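Local coordinates for protein 6-aminohexanoate-cyclic-dimer hydrolase (Arthrobacter sp., PDB 3A2Q) that hydrolyses the cyclic dimer of 6-aminohexanoate, a nylon-6 by-product, opening the ring to give the linear dimer, at residues N43-P48 with P68-D73; H34-N39 with P48-A53; L74-Q79 with A210-F215; A110-L115 with S163-G168; R138-W141 with S146-G149. The protein carries 1 engineered substitution. All blocks are in the same frame, centred on the assembly; numbering follows the deposited sequence.

Contact 1: residues N43-P48 with P68-D73; sequences NAVIIP and PYLLKD
Asp73 OD2, against which the end of Ile47 rests, accepts hydrogen bonds from Thr84 OG1 and Ser85 N, while OD1 of the same carboxylate takes a salt bridge from Lys117 NZ and a bond from Asn83 ND2. This carboxylate follows strand 68-72 in the mixed sheet of the amidase fold, in which strand 45-48 is outermost and strand 113-118 runs between the two. The two segments therefore meet through side chains alone. Ile47 CD1 stands 4.0 Å from Asp73 OD2 and crosses the acid's side chain at about a right angle, adding an apolar neighbour to a group that is otherwise gripped by donors. The carboxylate extends there because Asp73 CG is anti to the backbone N (chi1 -175°). Ile46 joins from the next position, its CD1 4.4 Å from Asp73 CB. Ile46 and Ile47 both face Lys117 in a classic beta bulge, and both side chains approach the same aspartate. Lys72, the residue before Asp73, is assigned by similarity to the charge relay system, and its NZ is hydrogen-bonded to Ser150 OG. Farther along, a purely apolar pair closes the contact: Val45 and Leu70 cross at roughly a right angle, with Val45 CG2 set against both leucine methyls, 3.8 Å from Leu70 CD1 and 3.9 Å from Leu70 CD2.

Contact 2: residues H34-N39 with P48-A53; sequences HVQAVN and PLFEKA
Phe50 and Val35 join two helices at the edge of the amidase sheet in a helix-strand-helix unit: helix 24-42 leads into the outermost strand, 45-48, and this in turn into helix 50-59. The firm part of the contact is the far end of the phenylalanine ring. Val35 CG1 meets Phe50 CZ at 4.0 Å, arriving at the ring edge and close to the ring plane, and the two side chains cross obliquely. This methyl is anti to the valine's backbone N (chi1 173°), a rotation that carries it to the aromatic tip. One face of the same ring is covered from within its own segment by Pro48, whose CB sits 3.5 Å above the plane and offset toward the rim, so the residue that ends the strand packs on the first residue of the helix. Leu115 of strand 113-118 touches both Val35 and Phe50 and ties the pair to the sheet beneath.

The outer side is looser. Gln36 is exposed, and its side chain only skirts the ring: CG lies 4.4 Å from Phe50 CE2, an oblique approach, and no hydrogen bond passes between the segments. Both helices are nevertheless regular at this point. Val35 O accepts from Asn39 N at 2.9 Å in the first, and in the second Leu49, at the N-cap position, opens the helix, its O accepting from Ala53 N at 2.9 Å.

Contact 3: residues L74-Q79 with A210-F215; sequences LTVVSQ and AHEGLF
Glu212 reaches from strand 211-216 to Thr75 and Val76, in the loop that follows strand 68-72, and so bridges the central sheet of the amidase fold to a loop near the substrate pocket. Its CB leaves the strand toward that loop, and CG is still 4.7 Å from Val76 CG1. A bend at chi2 (-46°) then turns the carboxylate against the two residues. Carbon CD lies 4.0 Å from Thr75 CG2, and OE1 comes closer to the same methyl, at 3.4 Å. Thr75 offers this methyl, not its hydroxyl, because CG2 is the branch anti to its backbone N. The other oxygen, OE2, lies 3.8 Å from Val76 CG1 and has its strongest polar partner elsewhere, in a hydrogen bond with His167 NE2 of the adjoining strand; Asn169 ND2 adds a weak one. Replacing the acid by an alanine here would probably leave His167 NE2 without its acceptor and open a gap beside Thr75 and Val76. The loop itself is sharply folded: Thr75 has phi 70° and psi -76°, consistent with a classic gamma turn. The Thr75 side chain lies about 6 Å from a bound 6-aminohexanoic acid. Across the turn, a weak bond runs from Val76 N to Leu74 O at 2.8 Å.

Contact 4: residues A110-L115 with S163-G168; sequences AGFVLL and SPVAHG
Phe112 and Leu115 face Val165 and Ser163 across the width of one intervening strand, 68-72, with the CA atoms of Leu115 and Ser163 8.2 Å apart and those of Phe112 and Val165 9.7 Å apart. No hydrogen bond links the segments, so side chains carry the whole contact. Phe112 CE1 meets Val165 CG2 at 3.9 Å, the two side chains crossing at about a right angle. Val165 presents the methyl that its chi1 of -57° places between the backbone N and the carbonyl carbon. Tyr69 of the strand between touches both residues, Leu225 of helix 219-229 does the same, and Phe64 stacks on the ring of Phe112. At the other end Leu115 CD2 lies 3.6 Å from Ser163 OG, a van der Waals touch between a methyl and a hydroxyl. Just before Phe112, Gly111 has positive phi and ends helix 102-110 in a Schellman motif, turning the chain into its strand. Helix 102-110 thus delivers the chain into a run of three parallel strands, 113-118, 68-72 and 165-170, buried in the alpha/beta core of the amidase fold.

Contact 5: residues R138-W141 with S146-G149; sequences RNPW and SVGG
Two small turns, an Asx turn at Asn139 and an ST turn at Ser146, lie close together in the loop that leads into the glycine- and serine-rich signature of the amidase family and on to helix 152-159. Asn139 joins them with its side-chain amide. Its ND2 donates to Ser146 O at 2.9 Å in a nearly straight bond (N-H...O 166°), and the acceptor lies close to the plane of the amide, 5° out of it. The amide reaches across because CG is anti to the backbone N (chi1 -157°). Oxygen OD1 looks back into its own segment and accepts from Trp141 N at 2.9 Å, which closes the Asx turn, while ND2 also donates to Val181 O. On the partner side Ser146 OG accepts from Gly148 N at 2.9 Å and pairs with Thr128 OG1 as well. Val147 packs tightly beside these bonds: its CG1 lies over the peptide between the first two residues of segment 138-141, 3.3 Å from both Arg138 C and Asn139 N, and Pro140 CD follows at 4.4 Å. With an alanine here in place of Asn139, Ser146 O and Trp141 N would probably lose their side-chain mates, and the two turns would be free to shift against each other. With three bonds on one buried amide, its rotation is probably fixed, since a flip would set its NH2 against the donor Trp141 N and its oxygen against the carbonyl oxygens of Ser146 and Val181.

Overall arrangement
Contacts 1 and 4 share the sheet, their centres 9 Å apart; Leu70 O and His167 N, 2.9 Å apart, probably hydrogen-bond between them. Contact 2 continues contact 1 through Pro48, and Asn39 OD1 lies 2.8 Å from Val45 N. Contact 3 meets contact 4 through Glu212 OE2 and His167 NE2 at 2.8 Å. Contact 5 touches none of the others. Contact 1 holds Lys72 and contact 5 runs into Ser150, both charge relay residues by similarity; the engineered Ala174 replaces the probable acyl-ester residue. The side chain of Thr75 in contact 3 is about 6 Å from bound 6-aminohexanoic acid, against about 11 Å for that of Ser146 in contact 5 and 12 Å for that of Asp73.

Contact 1: residues N43-P48 with P68-D73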
# COMPACT_ATOMS: atom_id res chain seq x y z
N ASN A 43 -2.43 -1.21 17.83
CA ASN A 43 -1.89 -2.51 17.41
C ASN A 43 -1.40 -2.46 15.96
O ASN A 43 -1.71 -3.32 15.15
CB ASN A 43 -2.99 -3.58 17.58
CG ASN A 43 -2.49 -5.00 17.32
OD1 ASN A 43 -1.39 -5.36 17.71
ND2 ASN A 43 -3.33 -5.80 16.67
N ALA A 44 -0.61 -1.42 15.66
CA ALA A 44 -0.06 -1.21 14.32
C ALA A 44 1.28 -1.94 14.16
O ALA A 44 1.46 -2.73 13.23
CB ALA A 44 0.12 0.28 14.07
N VAL A 45 2.22 -1.64 15.06
CA VAL A 45 3.53 -2.29 15.04
C VAL A 45 3.38 -3.58 15.84
O VAL A 45 3.16 -3.53 17.05
CB VAL A 45 4.61 -1.41 15.71
CG1 VAL A 45 5.94 -2.15 15.75
CG2 VAL A 45 4.76 -0.11 14.96
N ILE A 46 3.48 -4.72 15.17
CA ILE A 46 3.33 -6.00 15.87
C ILE A 46 4.65 -6.63 16.29
O ILE A 46 4.68 -7.48 17.17
CB ILE A 46 2.57 -7.03 15.01
CG1 ILE A 46 3.22 -7.16 13.63
CG2 ILE A 46 1.11 -6.64 14.90
CD1 ILE A 46 2.64 -8.27 12.80
N ILE A 47 5.74 -6.19 15.66
CA ILE A 47 7.06 -6.73 15.97
C ILE A 47 8.06 -5.60 16.10
O ILE A 47 8.69 -5.20 15.12
CB ILE A 47 7.56 -7.68 14.86
CG1 ILE A 47 6.56 -8.81 14.64
CG2 ILE A 47 8.92 -8.25 15.25
CD1 ILE A 47 6.82 -9.64 13.39
N PRO A 48 8.21 -5.05 17.32
CA PRO A 48 9.17 -3.96 17.52
C PRO A 48 10.59 -4.46 17.34
O PRO A 48 10.90 -5.60 17.67
CB PRO A 48 8.89 -3.52 18.96
CG PRO A 48 8.36 -4.76 19.60
CD PRO A 48 7.46 -5.33 18.55
N PRO A 68 13.76 6.71 11.29
CA PRO A 68 13.12 5.40 11.45
C PRO A 68 12.06 5.14 10.39
O PRO A 68 11.46 6.08 9.86
CB PRO A 68 12.50 5.48 12.85
CG PRO A 68 13.18 6.65 13.50
CD PRO A 68 13.35 7.61 12.38
N TYR A 69 11.84 3.86 10.08
CA TYR A 69 10.81 3.46 9.12
C TYR A 69 10.28 2.10 9.54
O TYR A 69 10.93 1.38 10.30
CB TYR A 69 11.37 3.41 7.69
CG TYR A 69 11.99 2.10 7.28
CD1 TYR A 69 11.25 1.16 6.55
CD2 TYR A 69 13.31 1.80 7.58
CE1 TYR A 69 11.82 -0.04 6.14
CE2 TYR A 69 13.89 0.60 7.17
CZ TYR A 69 13.14 -0.31 6.45
OH TYR A 69 13.71 -1.49 6.04
N LEU A 70 9.09 1.76 9.07
CA LEU A 70 8.46 0.50 9.40
C LEU A 70 8.27 -0.39 8.17
O LEU A 70 8.03 0.10 7.07
CB LEU A 70 7.12 0.76 10.10
CG LEU A 70 7.28 1.37 11.50
CD1 LEU A 70 5.96 1.96 11.97
CD2 LEU A 70 7.77 0.29 12.45
N LEU A 71 8.36 -1.69 8.40
CA LEU A 71 8.25 -2.70 7.35
C LEU A 71 7.06 -3.62 7.57
O LEU A 71 6.82 -4.08 8.68
CB LEU A 71 9.54 -3.52 7.34
CG LEU A 71 9.87 -4.47 6.20
CD1 LEU A 71 10.20 -3.67 4.96
CD2 LEU A 71 11.06 -5.34 6.60
N LYS A 72 6.31 -3.89 6.50
CA LYS A 72 5.16 -4.78 6.59
C LYS A 72 5.69 -6.20 6.76
O LYS A 72 6.69 -6.56 6.14
CB LYS A 72 4.33 -4.70 5.31
CG LYS A 72 3.04 -5.52 5.31
CD LYS A 72 2.32 -5.38 3.98
CE LYS A 72 0.95 -6.03 4.00
NZ LYS A 72 0.28 -5.96 2.66
N ASP A 73 5.04 -7.00 7.61
CA ASP A 73 5.51 -8.37 7.81
C ASP A 73 4.93 -9.29 6.75
O ASP A 73 4.24 -10.27 7.04
CB ASP A 73 5.13 -8.87 9.22
CG ASP A 73 5.70 -10.25 9.51
OD1 ASP A 73 6.84 -10.52 9.09
OD2 ASP A 73 5.01 -11.06 10.16

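Contact 2: residues H34-N39 with P48-A53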
# COMPACT_ATOMS: atom_id res chain seq x y z
N HIS A 34 7.31 7.19 21.93
CA HIS A 34 6.00 7.47 21.34
C HIS A 34 5.32 6.17 20.94
O HIS A 34 4.12 5.98 21.18
CB HIS A 34 6.18 8.38 20.12
CG HIS A 34 4.89 8.74 19.45
ND1 HIS A 34 3.88 9.41 20.10
CD2 HIS A 34 4.45 8.53 18.19
CE1 HIS A 34 2.87 9.60 19.26
NE2 HIS A 34 3.19 9.07 18.10
N VAL A 35 6.07 5.26 20.33
CA VAL A 35 5.54 3.97 19.90
C VAL A 35 5.00 3.19 21.10
O VAL A 35 3.89 2.65 21.06
CB VAL A 35 6.62 3.13 19.19
CG1 VAL A 35 6.11 1.73 18.90
CG2 VAL A 35 7.04 3.80 17.89
N GLN A 36 5.79 3.14 22.16
CA GLN A 36 5.40 2.42 23.37
C GLN A 36 4.11 2.95 23.99
O GLN A 36 3.31 2.18 24.54
CB GLN A 36 6.52 2.49 24.40
CG GLN A 36 7.83 1.88 23.92
CD GLN A 36 8.90 1.92 24.98
OE1 GLN A 36 9.28 2.99 25.46
NE2 GLN A 36 9.40 0.75 25.35
N ALA A 37 3.91 4.25 23.90
CA ALA A 37 2.73 4.90 24.46
C ALA A 37 1.46 4.80 23.61
O ALA A 37 0.38 4.50 24.12
CB ALA A 37 3.04 6.37 24.73
N VAL A 38 1.61 5.05 22.31
CA VAL A 38 0.48 5.04 21.38
C VAL A 38 0.13 3.71 20.72
O VAL A 38 -1.04 3.38 20.55
CB VAL A 38 0.69 6.11 20.28
CG1 VAL A 38 -0.34 5.95 19.18
CG2 VAL A 38 0.59 7.49 20.90
N ASN A 39 1.15 2.94 20.33
CA ASN A 39 0.90 1.67 19.65
C ASN A 39 -0.03 0.69 20.37
O ASN A 39 -0.77 -0.04 19.72
CB ASN A 39 2.22 0.96 19.34
CG ASN A 39 2.02 -0.22 18.42
OD1 ASN A 39 1.51 -0.08 17.31
ND2 ASN A 39 2.42 -1.40 18.88
N PRO A 48 8.21 -5.05 17.32
CA PRO A 48 9.17 -3.96 17.52
C PRO A 48 10.59 -4.46 17.34
O PRO A 48 10.90 -5.60 17.67
CB PRO A 48 8.89 -3.52 18.96
CG PRO A 48 8.36 -4.76 19.60
CD PRO A 48 7.46 -5.33 18.55
N LEU A 49 11.45 -3.60 16.79
CA LEU A 49 12.85 -3.94 16.56
C LEU A 49 13.69 -2.78 17.06
O LEU A 49 14.56 -2.26 16.34
CB LEU A 49 13.11 -4.16 15.07
CG LEU A 49 12.32 -5.27 14.38
CD1 LEU A 49 12.57 -5.22 12.88
CD2 LEU A 49 12.71 -6.62 14.95
N PHE A 50 13.45 -2.37 18.30
CA PHE A 50 14.17 -1.24 18.89
C PHE A 50 15.68 -1.45 19.01
O PHE A 50 16.45 -0.51 18.83
CB PHE A 50 13.57 -0.90 20.26
CG PHE A 50 12.08 -0.67 20.23
CD1 PHE A 50 11.49 0.05 19.20
CD2 PHE A 50 11.28 -1.17 21.25
CE1 PHE A 50 10.11 0.27 19.18
CE2 PHE A 50 9.90 -0.95 21.24
CZ PHE A 50 9.32 -0.22 20.20
N GLU A 51 16.10 -2.67 19.33
CA GLU A 51 17.53 -2.93 19.45
C GLU A 51 18.24 -2.79 18.10
O GLU A 51 19.25 -2.09 18.00
CB GLU A 51 17.78 -4.31 20.05
CG GLU A 51 17.19 -4.48 21.44
CD GLU A 51 17.67 -3.41 22.43
OE1 GLU A 51 17.13 -3.35 23.55
OE2 GLU A 51 18.60 -2.65 22.09
N LYS A 52 17.70 -3.44 17.07
CA LYS A 52 18.30 -3.33 15.75
C LYS A 52 18.29 -1.87 15.33
O LYS A 52 19.26 -1.35 14.80
CB LYS A 52 17.54 -4.16 14.72
CG LYS A 52 17.98 -3.88 13.28
CD LYS A 52 17.32 -4.80 12.26
CE LYS A 52 17.89 -6.21 12.33
NZ LYS A 52 17.40 -7.05 11.20
N ALA A 53 17.17 -1.20 15.58
CA ALA A 53 17.04 0.20 15.23
C ALA A 53 18.13 1.01 15.92
O ALA A 53 18.66 1.97 15.36
CB ALA A 53 15.67 0.72 15.64

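Contact 3: residues L74-Q79 with A210-F215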
# COMPACT_ATOMS: atom_id res chain seq x y z
N LEU A 74 5.24 -8.96 5.49
CA LEU A 74 4.78 -9.73 4.34
C LEU A 74 5.70 -9.44 3.15
O LEU A 74 6.13 -8.30 2.94
CB LEU A 74 3.34 -9.33 3.98
CG LEU A 74 2.64 -10.19 2.93
CD1 LEU A 74 2.33 -11.57 3.50
CD2 LEU A 74 1.34 -9.51 2.51
N THR A 75 5.99 -10.49 2.38
CA THR A 75 6.83 -10.39 1.18
C THR A 75 8.30 -10.11 1.46
O THR A 75 9.14 -11.01 1.35
CB THR A 75 6.28 -9.30 0.22
OG1 THR A 75 4.88 -9.52 0.00
CG2 THR A 75 7.00 -9.37 -1.13
N VAL A 76 8.63 -8.87 1.80
CA VAL A 76 10.01 -8.51 2.08
C VAL A 76 10.31 -8.93 3.51
O VAL A 76 9.43 -8.89 4.36
CB VAL A 76 10.26 -6.99 1.93
CG1 VAL A 76 9.95 -6.55 0.51
CG2 VAL A 76 9.41 -6.22 2.92
N VAL A 77 11.54 -9.36 3.76
CA VAL A 77 11.93 -9.79 5.10
C VAL A 77 13.21 -9.13 5.57
O VAL A 77 13.97 -8.58 4.76
CB VAL A 77 12.10 -11.33 5.17
CG1 VAL A 77 10.76 -12.01 4.92
CG2 VAL A 77 13.12 -11.79 4.13
N SER A 78 13.45 -9.17 6.88
CA SER A 78 14.66 -8.60 7.47
C SER A 78 15.43 -9.73 8.15
O SER A 78 14.85 -10.54 8.87
CB SER A 78 14.29 -7.50 8.47
OG SER A 78 13.35 -7.97 9.42
N GLN A 79 16.73 -9.77 7.92
CA GLN A 79 17.60 -10.81 8.46
C GLN A 79 17.53 -11.00 9.98
O GLN A 79 17.65 -10.05 10.74
CB GLN A 79 19.05 -10.54 8.04
CG GLN A 79 20.04 -11.61 8.45
CD GLN A 79 21.42 -11.36 7.89
OE1 GLN A 79 22.03 -10.32 8.16
NE2 GLN A 79 21.92 -12.30 7.10
N ALA A 210 0.91 -7.75 -7.86
CA ALA A 210 1.41 -7.30 -6.55
C ALA A 210 2.64 -6.40 -6.70
O ALA A 210 3.66 -6.82 -7.24
CB ALA A 210 1.74 -8.51 -5.68
N HIS A 211 2.52 -5.16 -6.23
CA HIS A 211 3.60 -4.17 -6.30
C HIS A 211 4.03 -3.77 -4.90
O HIS A 211 3.19 -3.66 -4.00
CB HIS A 211 3.12 -2.86 -6.94
CG HIS A 211 2.55 -2.97 -8.32
ND1 HIS A 211 1.49 -3.79 -8.64
CD2 HIS A 211 2.80 -2.24 -9.44
CE1 HIS A 211 1.10 -3.55 -9.88
NE2 HIS A 211 1.88 -2.62 -10.39
N GLU A 212 5.32 -3.51 -4.70
CA GLU A 212 5.77 -3.02 -3.41
C GLU A 212 5.43 -1.53 -3.48
O GLU A 212 5.56 -0.91 -4.54
CB GLU A 212 7.29 -3.20 -3.20
CG GLU A 212 7.73 -4.65 -3.18
CD GLU A 212 6.85 -5.52 -2.31
OE1 GLU A 212 6.25 -6.48 -2.84
OE2 GLU A 212 6.75 -5.25 -1.09
N GLY A 213 4.99 -0.97 -2.35
CA GLY A 213 4.60 0.43 -2.32
C GLY A 213 5.17 1.24 -1.18
O GLY A 213 5.91 0.71 -0.34
N LEU A 214 4.79 2.51 -1.12
CA LEU A 214 5.33 3.43 -0.12
C LEU A 214 4.29 4.29 0.59
O LEU A 214 3.30 4.71 -0.02
CB LEU A 214 6.34 4.36 -0.80
CG LEU A 214 7.41 3.64 -1.63
CD1 LEU A 214 8.10 4.64 -2.55
CD2 LEU A 214 8.40 2.95 -0.71
N PHE A 215 4.56 4.56 1.87
CA PHE A 215 3.70 5.38 2.73
C PHE A 215 4.50 6.57 3.25
O PHE A 215 5.66 6.42 3.62
CB PHE A 215 3.25 4.58 3.96
CG PHE A 215 2.15 3.60 3.69
CD1 PHE A 215 0.84 4.04 3.52
CD2 PHE A 215 2.42 2.24 3.64
CE1 PHE A 215 -0.20 3.12 3.31
CE2 PHE A 215 1.39 1.32 3.43
CZ PHE A 215 0.08 1.76 3.27

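Contact 4: residues A110-L115 with S163-G168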
# COMPACT_ATOMS: atom_id res chain seq x y z
N ALA A 110 20.59 3.95 2.74
CA ALA A 110 20.15 5.34 2.62
C ALA A 110 20.22 6.07 3.96
O ALA A 110 20.17 7.30 4.00
CB ALA A 110 18.73 5.39 2.07
N GLY A 111 20.32 5.32 5.05
CA GLY A 111 20.39 5.94 6.36
C GLY A 111 19.19 5.70 7.26
O GLY A 111 19.17 6.13 8.41
N PHE A 112 18.17 5.02 6.73
CA PHE A 112 16.97 4.72 7.50
C PHE A 112 17.27 3.61 8.50
O PHE A 112 18.14 2.78 8.27
CB PHE A 112 15.85 4.25 6.55
CG PHE A 112 15.21 5.35 5.74
CD1 PHE A 112 14.33 6.25 6.33
CD2 PHE A 112 15.50 5.49 4.39
CE1 PHE A 112 13.73 7.27 5.59
CE2 PHE A 112 14.90 6.51 3.63
CZ PHE A 112 14.02 7.39 4.23
N VAL A 113 16.55 3.60 9.62
CA VAL A 113 16.75 2.55 10.63
C VAL A 113 15.47 1.74 10.78
O VAL A 113 14.38 2.29 10.94
CB VAL A 113 17.18 3.15 12.01
CG1 VAL A 113 18.36 4.10 11.83
CG2 VAL A 113 16.02 3.88 12.67
N LEU A 114 15.59 0.41 10.69
CA LEU A 114 14.43 -0.47 10.80
C LEU A 114 13.90 -0.50 12.23
O LEU A 114 14.49 -1.13 13.11
CB LEU A 114 14.80 -1.89 10.35
CG LEU A 114 13.65 -2.89 10.34
CD1 LEU A 114 12.47 -2.31 9.57
CD2 LEU A 114 14.11 -4.20 9.72
N LEU A 115 12.78 0.18 12.45
CA LEU A 115 12.16 0.28 13.77
C LEU A 115 11.30 -0.92 14.15
O LEU A 115 11.15 -1.22 15.33
CB LEU A 115 11.31 1.55 13.85
CG LEU A 115 10.75 1.92 15.22
CD1 LEU A 115 11.90 2.20 16.18
CD2 LEU A 115 9.86 3.15 15.09
N SER A 163 6.31 6.55 12.77
CA SER A 163 7.40 6.66 11.80
C SER A 163 6.92 7.60 10.70
O SER A 163 5.72 7.67 10.42
CB SER A 163 7.74 5.30 11.19
OG SER A 163 8.48 4.50 12.11
N PRO A 164 7.84 8.35 10.07
CA PRO A 164 7.43 9.28 9.01
C PRO A 164 7.15 8.59 7.67
O PRO A 164 6.48 9.15 6.81
CB PRO A 164 8.61 10.25 8.93
CG PRO A 164 9.78 9.39 9.33
CD PRO A 164 9.24 8.56 10.47
N VAL A 165 7.68 7.38 7.51
CA VAL A 165 7.50 6.62 6.28
C VAL A 165 7.45 5.13 6.59
O VAL A 165 7.94 4.69 7.63
CB VAL A 165 8.66 6.86 5.29
CG1 VAL A 165 8.78 8.35 4.98
CG2 VAL A 165 9.96 6.34 5.87
N ALA A 166 6.85 4.36 5.69
CA ALA A 166 6.74 2.92 5.89
C ALA A 166 6.55 2.20 4.58
O ALA A 166 6.18 2.80 3.57
CB ALA A 166 5.58 2.61 6.82
N HIS A 167 6.82 0.90 4.61
CA HIS A 167 6.68 0.04 3.45
C HIS A 167 5.37 -0.74 3.50
O HIS A 167 4.75 -0.88 4.56
CB HIS A 167 7.87 -0.93 3.38
CG HIS A 167 7.58 -2.21 2.67
ND1 HIS A 167 6.86 -3.24 3.25
CD2 HIS A 167 7.87 -2.62 1.42
CE1 HIS A 167 6.73 -4.23 2.39
NE2 HIS A 167 7.33 -3.88 1.26
N GLY A 168 4.98 -1.26 2.34
CA GLY A 168 3.78 -2.06 2.23
C GLY A 168 3.74 -2.59 0.81
O GLY A 168 4.62 -2.27 0.01

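Contact 5: residues R138-W141 with S146-G149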
# COMPACT_ATOMS: atom_id res chain seq x y z
N ARG A 138 -6.30 -0.96 14.74
CA ARG A 138 -7.37 0.03 14.80
C ARG A 138 -6.97 1.39 14.25
O ARG A 138 -5.80 1.76 14.28
CB ARG A 138 -7.85 0.15 16.25
CG ARG A 138 -8.42 -1.16 16.79
CD ARG A 138 -8.76 -1.07 18.28
NE ARG A 138 -9.44 -2.28 18.74
CZ ARG A 138 -10.73 -2.54 18.56
NH1 ARG A 138 -11.51 -1.68 17.92
NH2 ARG A 138 -11.25 -3.67 19.02
N ASN A 139 -7.96 2.12 13.75
CA ASN A 139 -7.74 3.42 13.15
C ASN A 139 -7.49 4.55 14.15
O ASN A 139 -8.30 4.80 15.04
CB ASN A 139 -8.94 3.78 12.28
CG ASN A 139 -8.60 4.80 11.21
OD1 ASN A 139 -8.05 5.86 11.50
ND2 ASN A 139 -8.92 4.48 9.96
N PRO A 140 -6.34 5.23 14.02
CA PRO A 140 -5.97 6.34 14.91
C PRO A 140 -7.02 7.46 14.90
O PRO A 140 -7.13 8.22 15.87
CB PRO A 140 -4.63 6.81 14.35
CG PRO A 140 -4.08 5.57 13.69
CD PRO A 140 -5.28 4.96 13.04
N TRP A 141 -7.77 7.57 13.81
CA TRP A 141 -8.79 8.60 13.70
C TRP A 141 -10.07 8.20 14.43
O TRP A 141 -10.85 9.06 14.83
CB TRP A 141 -9.11 8.90 12.22
CG TRP A 141 -7.93 9.42 11.44
CD1 TRP A 141 -6.91 8.68 10.91
CD2 TRP A 141 -7.64 10.79 11.15
NE1 TRP A 141 -5.99 9.51 10.30
CE2 TRP A 141 -6.41 10.81 10.44
CE3 TRP A 141 -8.29 12.00 11.42
CZ2 TRP A 141 -5.82 12.00 9.99
CZ3 TRP A 141 -7.70 13.19 10.97
CH2 TRP A 141 -6.48 13.18 10.27
N SER A 146 -11.86 0.31 10.95
CA SER A 146 -10.81 -0.43 10.27
C SER A 146 -9.74 0.55 9.77
O SER A 146 -9.96 1.76 9.74
CB SER A 146 -11.41 -1.18 9.08
OG SER A 146 -10.41 -1.68 8.20
N VAL A 147 -8.59 0.02 9.38
CA VAL A 147 -7.51 0.84 8.85
C VAL A 147 -7.27 0.46 7.39
O VAL A 147 -6.28 0.87 6.78
CB VAL A 147 -6.19 0.64 9.64
CG1 VAL A 147 -6.33 1.21 11.05
CG2 VAL A 147 -5.82 -0.86 9.70
N GLY A 148 -8.20 -0.31 6.83
CA GLY A 148 -8.05 -0.76 5.46
C GLY A 148 -7.05 -1.90 5.47
O GLY A 148 -6.65 -2.36 6.53
N GLY A 149 -6.64 -2.36 4.29
CA GLY A 149 -5.68 -3.45 4.23
C GLY A 149 -5.20 -3.64 2.80
O GLY A 149 -5.75 -3.01 1.90